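Local atomic coordinates of fluvirucin B1 DH domain from module 1 (Actinomadura vulgaris, PDB entry 6OBV), a protein that probably catalyses removal of water from a carrier-bound beta-hydroxyacyl intermediate, as the dehydratase domain of module 1 of the fluvirucin B1 polyketide synthase. Residues A[163-168]-A[205-210]; A[199-204]-A[238-243]; A[274-279]-A[294-299]. All coordinates share one frame; numbering follows the deposited sequence.

Contact 1: residues A[163-168]-A[205-210]; sequences EQWPPA and EVFAEV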
loop_
_atom_site.group_PDB
_atom_site.type_symbol
_atom_site.label_atom_id
_atom_site.label_comp_id
_atom_site.label_asym_id
_atom_site.label_seq_id
_atom_site.Cartn_x
_atom_site.Cartn_y
_atom_site.Cartn_z
ATOM N N GLU A 163 -44.144 2.766 9.137
ATOM C CA GLU A 163 -43.852 3.431 10.399
ATOM C C GLU A 163 -45.131 3.820 11.129
ATOM O O GLU A 163 -45.737 4.863 10.850
ATOM C CB GLU A 163 -42.964 4.652 10.178
ATOM C CG GLU A 163 -42.040 4.982 11.363
ATOM C CD GLU A 163 -41.485 6.404 11.315
ATOM O OE1 GLU A 163 -40.743 6.715 10.358
ATOM O OE2 GLU A 163 -41.792 7.205 12.233
ATOM N N GLN A 164 -45.539 2.965 12.048
ATOM C CA GLN A 164 -45.732 3.402 13.417
ATOM C C GLN A 164 -44.454 2.983 14.125
ATOM O O GLN A 164 -43.971 1.865 13.914
ATOM C CB GLN A 164 -46.964 2.795 14.097
ATOM C CG GLN A 164 -48.172 2.639 13.224
ATOM C CD GLN A 164 -49.158 1.625 13.770
ATOM O OE1 GLN A 164 -49.757 0.860 13.015
ATOM N NE2 GLN A 164 -49.344 1.625 15.089
ATOM N N TRP A 165 -43.855 3.895 14.886
ATOM C CA TRP A 165 -42.700 3.506 15.687
ATOM C C TRP A 165 -43.012 3.739 17.157
ATOM O O TRP A 165 -43.252 4.890 17.559
ATOM C CB TRP A 165 -41.427 4.246 15.299
ATOM C CG TRP A 165 -40.254 3.642 16.011
ATOM C CD1 TRP A 165 -39.630 4.125 17.124
ATOM C CD2 TRP A 165 -39.597 2.414 15.685
ATOM N NE1 TRP A 165 -38.603 3.287 17.499
ATOM C CE2 TRP A 165 -38.569 2.222 16.636
ATOM C CE3 TRP A 165 -39.770 1.462 14.675
ATOM C CZ2 TRP A 165 -37.716 1.113 16.606
ATOM C CZ3 TRP A 165 -38.934 0.365 14.652
ATOM C CH2 TRP A 165 -37.912 0.201 15.607
ATOM N N PRO A 166 -43.015 2.688 17.993
ATOM C CA PRO A 166 -42.696 1.317 17.556
ATOM C C PRO A 166 -43.893 0.651 16.866
ATOM O O PRO A 166 -45.010 1.146 17.002
ATOM C CB PRO A 166 -42.336 0.612 18.866
ATOM C CG PRO A 166 -43.205 1.325 19.894
ATOM C CD PRO A 166 -43.345 2.757 19.430
ATOM N N PRO A 167 -43.654 -0.420 16.109
ATOM C CA PRO A 167 -44.747 -1.044 15.349
ATOM C C PRO A 167 -45.901 -1.458 16.245
ATOM O O PRO A 167 -45.732 -1.694 17.444
ATOM C CB PRO A 167 -44.078 -2.264 14.713
ATOM C CG PRO A 167 -42.671 -1.833 14.542
ATOM C CD PRO A 167 -42.344 -0.979 15.737
ATOM N N ALA A 168 -47.082 -1.547 15.647
ATOM C CA ALA A 168 -48.251 -1.997 16.388
ATOM C C ALA A 168 -48.024 -3.408 16.918
ATOM O O ALA A 168 -47.304 -4.215 16.320
ATOM C CB ALA A 168 -49.504 -1.949 15.509
ATOM N N GLU A 205 -39.905 -11.148 17.105
ATOM C CA GLU A 205 -39.190 -9.982 16.596
ATOM C C GLU A 205 -38.894 -9.000 17.725
ATOM O O GLU A 205 -39.669 -8.867 18.676
ATOM C CB GLU A 205 -40.000 -9.256 15.514
ATOM C CG GLU A 205 -40.504 -10.168 14.416
ATOM C CD GLU A 205 -41.499 -9.494 13.489
ATOM O OE1 GLU A 205 -42.148 -8.508 13.894
ATOM O OE2 GLU A 205 -41.631 -9.957 12.341
ATOM N N VAL A 206 -37.789 -8.281 17.586
ATOM C CA VAL A 206 -37.373 -7.257 18.535
ATOM C C VAL A 206 -37.208 -5.934 17.801
ATOM O O VAL A 206 -36.705 -5.887 16.672
ATOM C CB VAL A 206 -36.056 -7.625 19.246
ATOM C CG1 VAL A 206 -35.743 -6.621 20.358
ATOM C CG2 VAL A 206 -36.136 -9.012 19.799
ATOM N N PHE A 207 -37.597 -4.860 18.470
ATOM C CA PHE A 207 -37.378 -3.507 18.008
ATOM C C PHE A 207 -36.560 -2.777 19.063
ATOM O O PHE A 207 -36.777 -2.963 20.265
ATOM C CB PHE A 207 -38.705 -2.816 17.775
ATOM C CG PHE A 207 -39.580 -3.527 16.803
ATOM C CD1 PHE A 207 -39.429 -3.321 15.430
ATOM C CD2 PHE A 207 -40.564 -4.401 17.244
ATOM C CE1 PHE A 207 -40.229 -3.996 14.511
ATOM C CE2 PHE A 207 -41.380 -5.075 16.330
ATOM C CZ PHE A 207 -41.212 -4.870 14.963
ATOM N N ALA A 208 -35.618 -1.953 18.622
ATOM C CA ALA A 208 -34.694 -1.309 19.542
ATOM C C ALA A 208 -34.418 0.107 19.079
ATOM O O ALA A 208 -34.516 0.433 17.892
ATOM C CB ALA A 208 -33.367 -2.076 19.655
ATOM N N GLU A 209 -34.084 0.957 20.038
ATOM C CA GLU A 209 -33.455 2.235 19.756
ATOM C C GLU A 209 -32.106 2.236 20.450
ATOM O O GLU A 209 -32.006 1.852 21.620
ATOM C CB GLU A 209 -34.314 3.401 20.226
ATOM C CG GLU A 209 -35.652 3.461 19.554
ATOM C CD GLU A 209 -36.483 4.659 19.994
ATOM O OE1 GLU A 209 -36.074 5.359 20.946
ATOM O OE2 GLU A 209 -37.545 4.902 19.375
ATOM N N VAL A 210 -31.074 2.643 19.710
ATOM C CA VAL A 210 -29.680 2.556 20.129
ATOM C C VAL A 210 -29.009 3.895 19.834
ATOM O O VAL A 210 -29.193 4.451 18.745
ATOM C CB VAL A 210 -28.953 1.416 19.390
ATOM C CG1 VAL A 210 -27.575 1.226 19.960
ATOM C CG2 VAL A 210 -29.751 0.140 19.459
#
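P167 lays its ring over one face of the F207 phenyl group: CG of P167 stands 3.5 Å from the centroid of the F207 ring, displaced toward the CE1 and CZ rim, in a CH-pi contact. The same phenylalanine also meets W165, whose six-membered ring stands almost perpendicular to it (87°) and rests its CH2 on CB of F207 at 3.8 Å. With CG anti to the backbone N (chi1 -171°), the indole reaches forward from the loop until its edge meets the strand. There CZ2 of W165 lies 3.5 Å from the carbonyl O of A208, and NE1 of W165 donates to OE2 of E209 across 2.7 Å. The carboxylate, nearly coplanar with the indole, accepts this hydrogen bond through the anti lone pair of OE2, although the bond is bent to 135° at the hydrogen. Beyond the two segments, R266 makes a cation-pi contact with W165, and H268 stacks on F207. The loop between strands 144-152 and 171-173, kinked by the cis peptide before P166, is thus fastened to sheet strand 205-211 by both proline and indole. Because OE1 of E209 forms a salt bridge with R198, each carboxylate oxygen has a donor, which would be expected to favour the charged form.

Contact 2: residues A[199-204]-A[238-243]; sequences AWIRGN and GLIEQA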
loop_
_atom_site.group_PDB
_atom_site.type_symbol
_atom_site.label_atom_id
_atom_site.label_comp_id
_atom_site.label_asym_id
_atom_site.label_seq_id
_atom_site.Cartn_x
_atom_site.Cartn_y
_atom_site.Cartn_z
ATOM N N ALA A 199 -36.370 -0.924 24.007
ATOM C CA ALA A 199 -36.641 -2.120 23.228
ATOM C C ALA A 199 -38.086 -2.565 23.415
ATOM O O ALA A 199 -38.664 -2.416 24.494
ATOM C CB ALA A 199 -35.695 -3.257 23.610
ATOM N N TRP A 200 -38.657 -3.122 22.342
ATOM C CA TRP A 200 -39.995 -3.700 22.334
ATOM C C TRP A 200 -39.946 -5.087 21.695
ATOM O O TRP A 200 -39.105 -5.362 20.832
ATOM C CB TRP A 200 -40.998 -2.834 21.556
ATOM C CG TRP A 200 -41.095 -1.372 21.948
ATOM C CD1 TRP A 200 -42.107 -0.775 22.647
ATOM C CD2 TRP A 200 -40.166 -0.326 21.624
ATOM N NE1 TRP A 200 -41.860 0.575 22.789
ATOM C CE2 TRP A 200 -40.676 0.875 22.171
ATOM C CE3 TRP A 200 -38.952 -0.287 20.933
ATOM C CZ2 TRP A 200 -40.011 2.101 22.044
ATOM C CZ3 TRP A 200 -38.295 0.931 20.807
ATOM C CH2 TRP A 200 -38.828 2.106 21.358
ATOM N N ILE A 201 -40.868 -5.956 22.097
ATOM C CA ILE A 201 -40.931 -7.318 21.580
ATOM C C ILE A 201 -42.304 -7.567 20.977
ATOM O O ILE A 201 -43.326 -7.183 21.561
ATOM C CB ILE A 201 -40.614 -8.352 22.673
ATOM C CG1 ILE A 201 -39.120 -8.293 23.009
ATOM C CG2 ILE A 201 -40.936 -9.737 22.195
ATOM C CD1 ILE A 201 -38.759 -9.125 24.217
ATOM N N ARG A 202 -42.322 -8.190 19.798
ATOM C CA ARG A 202 -43.567 -8.601 19.151
ATOM C C ARG A 202 -43.337 -9.967 18.520
ATOM O O ARG A 202 -42.548 -10.087 17.575
ATOM C CB ARG A 202 -44.019 -7.591 18.094
ATOM C CG ARG A 202 -45.349 -8.019 17.404
ATOM C CD ARG A 202 -45.768 -7.070 16.303
ATOM N NE ARG A 202 -44.777 -6.990 15.231
ATOM C CZ ARG A 202 -44.920 -6.211 14.164
ATOM N NH1 ARG A 202 -46.011 -5.462 14.044
ATOM N NH2 ARG A 202 -43.982 -6.182 13.225
ATOM N N GLY A 203 -44.035 -10.988 19.016
ATOM C CA GLY A 203 -43.744 -12.339 18.558
ATOM C C GLY A 203 -42.273 -12.645 18.766
ATOM O O GLY A 203 -41.691 -12.319 19.806
ATOM N N ASN A 204 -41.638 -13.240 17.760
ATOM C CA ASN A 204 -40.201 -13.488 17.837
ATOM C C ASN A 204 -39.357 -12.363 17.219
ATOM O O ASN A 204 -38.196 -12.600 16.863
ATOM C CB ASN A 204 -39.853 -14.832 17.190
ATOM C CG ASN A 204 -40.278 -14.915 15.730
ATOM O OD1 ASN A 204 -40.510 -13.896 15.065
ATOM N ND2 ASN A 204 -40.381 -16.141 15.221
ATOM N N GLY A 238 -30.875 -10.654 22.023
ATOM C CA GLY A 238 -30.833 -11.662 23.080
ATOM C C GLY A 238 -32.047 -11.686 23.990
ATOM O O GLY A 238 -32.199 -12.643 24.762
ATOM N N LEU A 239 -32.917 -10.673 23.902
ATOM C CA LEU A 239 -34.063 -10.583 24.801
ATOM C C LEU A 239 -35.041 -11.729 24.602
ATOM O O LEU A 239 -35.758 -12.104 25.539
ATOM C CB LEU A 239 -34.770 -9.248 24.602
ATOM C CG LEU A 239 -33.945 -8.066 25.124
ATOM C CD1 LEU A 239 -34.390 -6.747 24.507
ATOM C CD2 LEU A 239 -34.012 -7.991 26.649
ATOM N N ILE A 240 -35.098 -12.302 23.401
ATOM C CA ILE A 240 -36.000 -13.427 23.172
ATOM C C ILE A 240 -35.321 -14.747 23.526
ATOM O O ILE A 240 -35.809 -15.502 24.379
ATOM C CB ILE A 240 -36.505 -13.427 21.718
ATOM C CG1 ILE A 240 -37.086 -12.051 21.391
ATOM C CG2 ILE A 240 -37.508 -14.557 21.499
ATOM C CD1 ILE A 240 -38.087 -12.047 20.313
ATOM N N GLU A 241 -34.189 -15.033 22.873
ATOM C CA GLU A 241 -33.514 -16.313 23.080
ATOM C C GLU A 241 -33.067 -16.476 24.527
ATOM O O GLU A 241 -33.207 -17.561 25.107
ATOM C CB GLU A 241 -32.312 -16.449 22.137
ATOM C CG GLU A 241 -32.638 -16.404 20.645
ATOM C CD GLU A 241 -32.842 -14.990 20.111
ATOM O OE1 GLU A 241 -33.948 -14.436 20.290
ATOM O OE2 GLU A 241 -31.896 -14.436 19.504
ATOM N N GLN A 242 -32.548 -15.405 25.130
ATOM C CA GLN A 242 -31.977 -15.452 26.471
ATOM C C GLN A 242 -30.974 -16.600 26.558
ATOM O O GLN A 242 -31.097 -17.529 27.361
ATOM C CB GLN A 242 -33.073 -15.575 27.534
ATOM C CG GLN A 242 -34.061 -14.417 27.567
ATOM C CD GLN A 242 -35.340 -14.770 28.320
ATOM O OE1 GLN A 242 -35.411 -14.650 29.547
ATOM N NE2 GLN A 242 -36.355 -15.218 27.584
ATOM N N ALA A 243 -29.988 -16.533 25.670
ATOM C CA ALA A 243 -29.018 -17.610 25.540
ATOM C C ALA A 243 -28.057 -17.608 26.719
ATOM O O ALA A 243 -27.472 -16.572 27.060
ATOM C CB ALA A 243 -28.237 -17.472 24.232
#
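The carbonyl group of N204 has CD1 of I240 over one of its faces, with the methyl 3.4 Å from C of N204 and almost straight above it. Within 238-243, NE2 of Q242 donates in its amide plane to the carbonyl O of I240, at 3.3 Å and nearly straight (174°), although it approaches that carbonyl from above its plane. Across the segments the contact is otherwise largely aliphatic. I240 holds CG1 anti to its own carbonyl carbon (chi1 -53°) and extends CD1 into the turn after the strand, where it also comes 3.6 Å from O of G203. The same methyl lies 4.1 Å from CG2 of I201, the two isoleucine side chains running alongside one another and pointing opposite ways. I201 sends its other branch across L239, with CD1 of I201 4.0 Å from CB of L239, while CD1 of L239 reaches the methyl CB of A199 at 3.8 Å. The short, weakly bonded helix 238-241 ends just here: N of Q242 bonds to O of G238 at 2.8 Å, and Q242 leaves helical geometry with positive phi. W200 and R202 point away from this helix, W200 packing on P166 and R202 pairing with E205, whereas V206 of the next strand adds to the surface under I240. This short helix packs on strand 196-202 of an antiparallel sheet, consistent with the helix-on-sheet packing of the hot-dog folds that pair in polyketide synthase dehydratases.

Contact 3: residues A[274-279]-A[294-299]; sequences DGATSL and SLISRP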
loop_
_atom_site.group_PDB
_atom_site.type_symbol
_atom_site.label_atom_id
_atom_site.label_comp_id
_atom_site.label_asym_id
_atom_site.label_seq_id
_atom_site.Cartn_x
_atom_site.Cartn_y
_atom_site.Cartn_z
ATOM N N ASP A 274 -32.395 -19.927 9.189
ATOM C CA ASP A 274 -31.048 -20.467 9.260
ATOM C C ASP A 274 -30.582 -20.664 10.695
ATOM O O ASP A 274 -29.443 -21.091 10.915
ATOM C CB ASP A 274 -30.085 -19.532 8.527
ATOM C CG ASP A 274 -30.633 -19.067 7.193
ATOM O OD1 ASP A 274 -31.655 -19.617 6.737
ATOM O OD2 ASP A 274 -30.066 -18.106 6.629
ATOM N N GLY A 275 -31.429 -20.359 11.672
ATOM C CA GLY A 275 -30.896 -20.129 12.994
ATOM C C GLY A 275 -30.134 -18.833 13.078
ATOM O O GLY A 275 -29.349 -18.642 14.005
ATOM N N ALA A 276 -30.346 -17.936 12.121
ATOM C CA ALA A 276 -29.655 -16.666 12.038
ATOM C C ALA A 276 -30.659 -15.539 12.253
ATOM O O ALA A 276 -31.865 -15.769 12.333
ATOM C CB ALA A 276 -28.949 -16.524 10.680
ATOM N N THR A 277 -30.141 -14.310 12.337
ATOM C CA THR A 277 -30.930 -13.105 12.568
ATOM C C THR A 277 -30.766 -12.157 11.392
ATOM O O THR A 277 -29.651 -11.951 10.904
ATOM C CB THR A 277 -30.489 -12.359 13.853
ATOM O OG1 THR A 277 -30.419 -13.266 14.965
ATOM C CG2 THR A 277 -31.454 -11.176 14.170
ATOM N N SER A 278 -31.867 -11.548 10.954
ATOM C CA SER A 278 -31.774 -10.436 10.015
ATOM C C SER A 278 -31.987 -9.128 10.765
ATOM O O SER A 278 -32.616 -9.100 11.824
ATOM C CB SER A 278 -32.785 -10.578 8.877
ATOM O OG SER A 278 -34.108 -10.308 9.309
ATOM N N LEU A 279 -31.428 -8.045 10.232
ATOM C CA LEU A 279 -31.542 -6.756 10.904
ATOM C C LEU A 279 -31.685 -5.652 9.873
ATOM O O LEU A 279 -30.939 -5.590 8.891
ATOM C CB LEU A 279 -30.336 -6.425 11.811
ATOM C CG LEU A 279 -29.945 -7.396 12.919
ATOM C CD1 LEU A 279 -28.553 -7.834 12.620
ATOM C CD2 LEU A 279 -29.994 -6.767 14.284
ATOM N N SER A 294 -28.410 -11.553 6.870
ATOM C CA SER A 294 -28.215 -12.666 7.786
ATOM C C SER A 294 -26.983 -12.437 8.637
ATOM O O SER A 294 -25.912 -12.104 8.114
ATOM C CB SER A 294 -28.073 -13.973 7.023
ATOM O OG SER A 294 -27.818 -15.023 7.918
ATOM N N LEU A 295 -27.129 -12.649 9.941
ATOM C CA LEU A 295 -25.997 -12.644 10.861
ATOM C C LEU A 295 -26.040 -13.933 11.671
ATOM O O LEU A 295 -27.060 -14.238 12.295
ATOM C CB LEU A 295 -26.025 -11.419 11.787
ATOM C CG LEU A 295 -25.056 -11.497 12.972
ATOM C CD1 LEU A 295 -23.603 -11.559 12.496
ATOM C CD2 LEU A 295 -25.290 -10.351 13.946
ATOM N N ILE A 296 -24.956 -14.706 11.621
ATOM C CA ILE A 296 -24.784 -15.880 12.472
ATOM C C ILE A 296 -23.780 -15.531 13.559
ATOM O O ILE A 296 -22.703 -14.987 13.266
ATOM C CB ILE A 296 -24.309 -17.102 11.668
ATOM C CG1 ILE A 296 -25.399 -17.573 10.716
ATOM C CG2 ILE A 296 -23.874 -18.233 12.625
ATOM C CD1 ILE A 296 -24.865 -18.297 9.496
ATOM N N SER A 297 -24.149 -15.799 14.808
ATOM C CA SER A 297 -23.276 -15.700 15.968
ATOM C C SER A 297 -22.798 -17.095 16.371
ATOM O O SER A 297 -23.440 -18.100 16.057
ATOM C CB SER A 297 -24.008 -15.041 17.136
ATOM O OG SER A 297 -24.031 -13.633 16.976
ATOM N N ARG A 298 -21.653 -17.158 17.055
ATOM C CA ARG A 298 -21.128 -18.446 17.483
ATOM C C ARG A 298 -20.756 -18.385 18.958
ATOM O O ARG A 298 -20.182 -17.391 19.417
ATOM C CB ARG A 298 -19.903 -18.861 16.649
ATOM C CG ARG A 298 -18.791 -17.815 16.590
ATOM C CD ARG A 298 -17.423 -18.451 16.371
ATOM N NE ARG A 298 -16.735 -18.759 17.625
ATOM C CZ ARG A 298 -16.200 -19.944 17.916
ATOM N NH1 ARG A 298 -16.272 -20.948 17.053
ATOM N NH2 ARG A 298 -15.589 -20.129 19.073
ATOM N N PRO A 299 -21.078 -19.424 19.722
ATOM C CA PRO A 299 -20.734 -19.425 21.149
ATOM C C PRO A 299 -19.222 -19.394 21.358
ATOM O O PRO A 299 -18.458 -20.051 20.645
ATOM C CB PRO A 299 -21.348 -20.735 21.660
ATOM C CG PRO A 299 -22.305 -21.176 20.592
ATOM C CD PRO A 299 -21.763 -20.656 19.306
HETATM O O HOH W 1 -27.279 -14.005 15.147
#
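L295 begins its contact at CB, which lies 3.8 Å from the carbonyl O of T277 on the facing strand. With CG anti to the backbone N (chi1 167°), the side chain ends with CD2 beside CD1 of L279, at 4.3 Å, a loose apolar touch. P249 and W252 of strand 247-257 and L234 of a nearby loop also pack on this leucine. The backbones of L295 and T277 form an antiparallel hydrogen-bonded pair: N of T277 donates to O of L295 at 3.1 Å, and N of L295 donates to O of T277 at 2.8 Å. T277 and L295 project from the same face of the sheet, where a water molecule donates to O of L295 at 2.9 Å and is hydrogen-bonded to OG1 of T277. Just before the strand, A276 turns its methyl toward the partner chain. CB of A276 lies 3.3 Å from OG of S294 and 3.7 Å from CG1 of I296, set between two residues that flank L295. The short segments 277-279 and 294-299 run at 134° to each other, consistent with a twisted pairing here. Chemically, the carbonyl O of L295 is gripped by both an amide and a water, and that water ties the threonine hydroxyl to the main-chain bonding that joins strands 277-282 and 288-299.

Overall arrangement
Contacts 1 and 2 are interleaved along the chain, with their segments alternating, and contact 3 follows both. Strands 196-202 and 205-211 are consecutive neighbours that place the first two contacts about 12 Å apart, centre to centre; they touch directly where N of W200 meets O of F207 at 2.8 Å. Contact 3 joins strands 277-282 and 288-299, farther across the same antiparallel system, with strand 264-271 in between. Its centre is about 14 Å from that of contact 2 and 20 Å from that of contact 1; contact 3 touches neither. Together a loop, a short helix and strand pairing pack on one antiparallel system, consistent with the double hot-dog fold of these dehydratases.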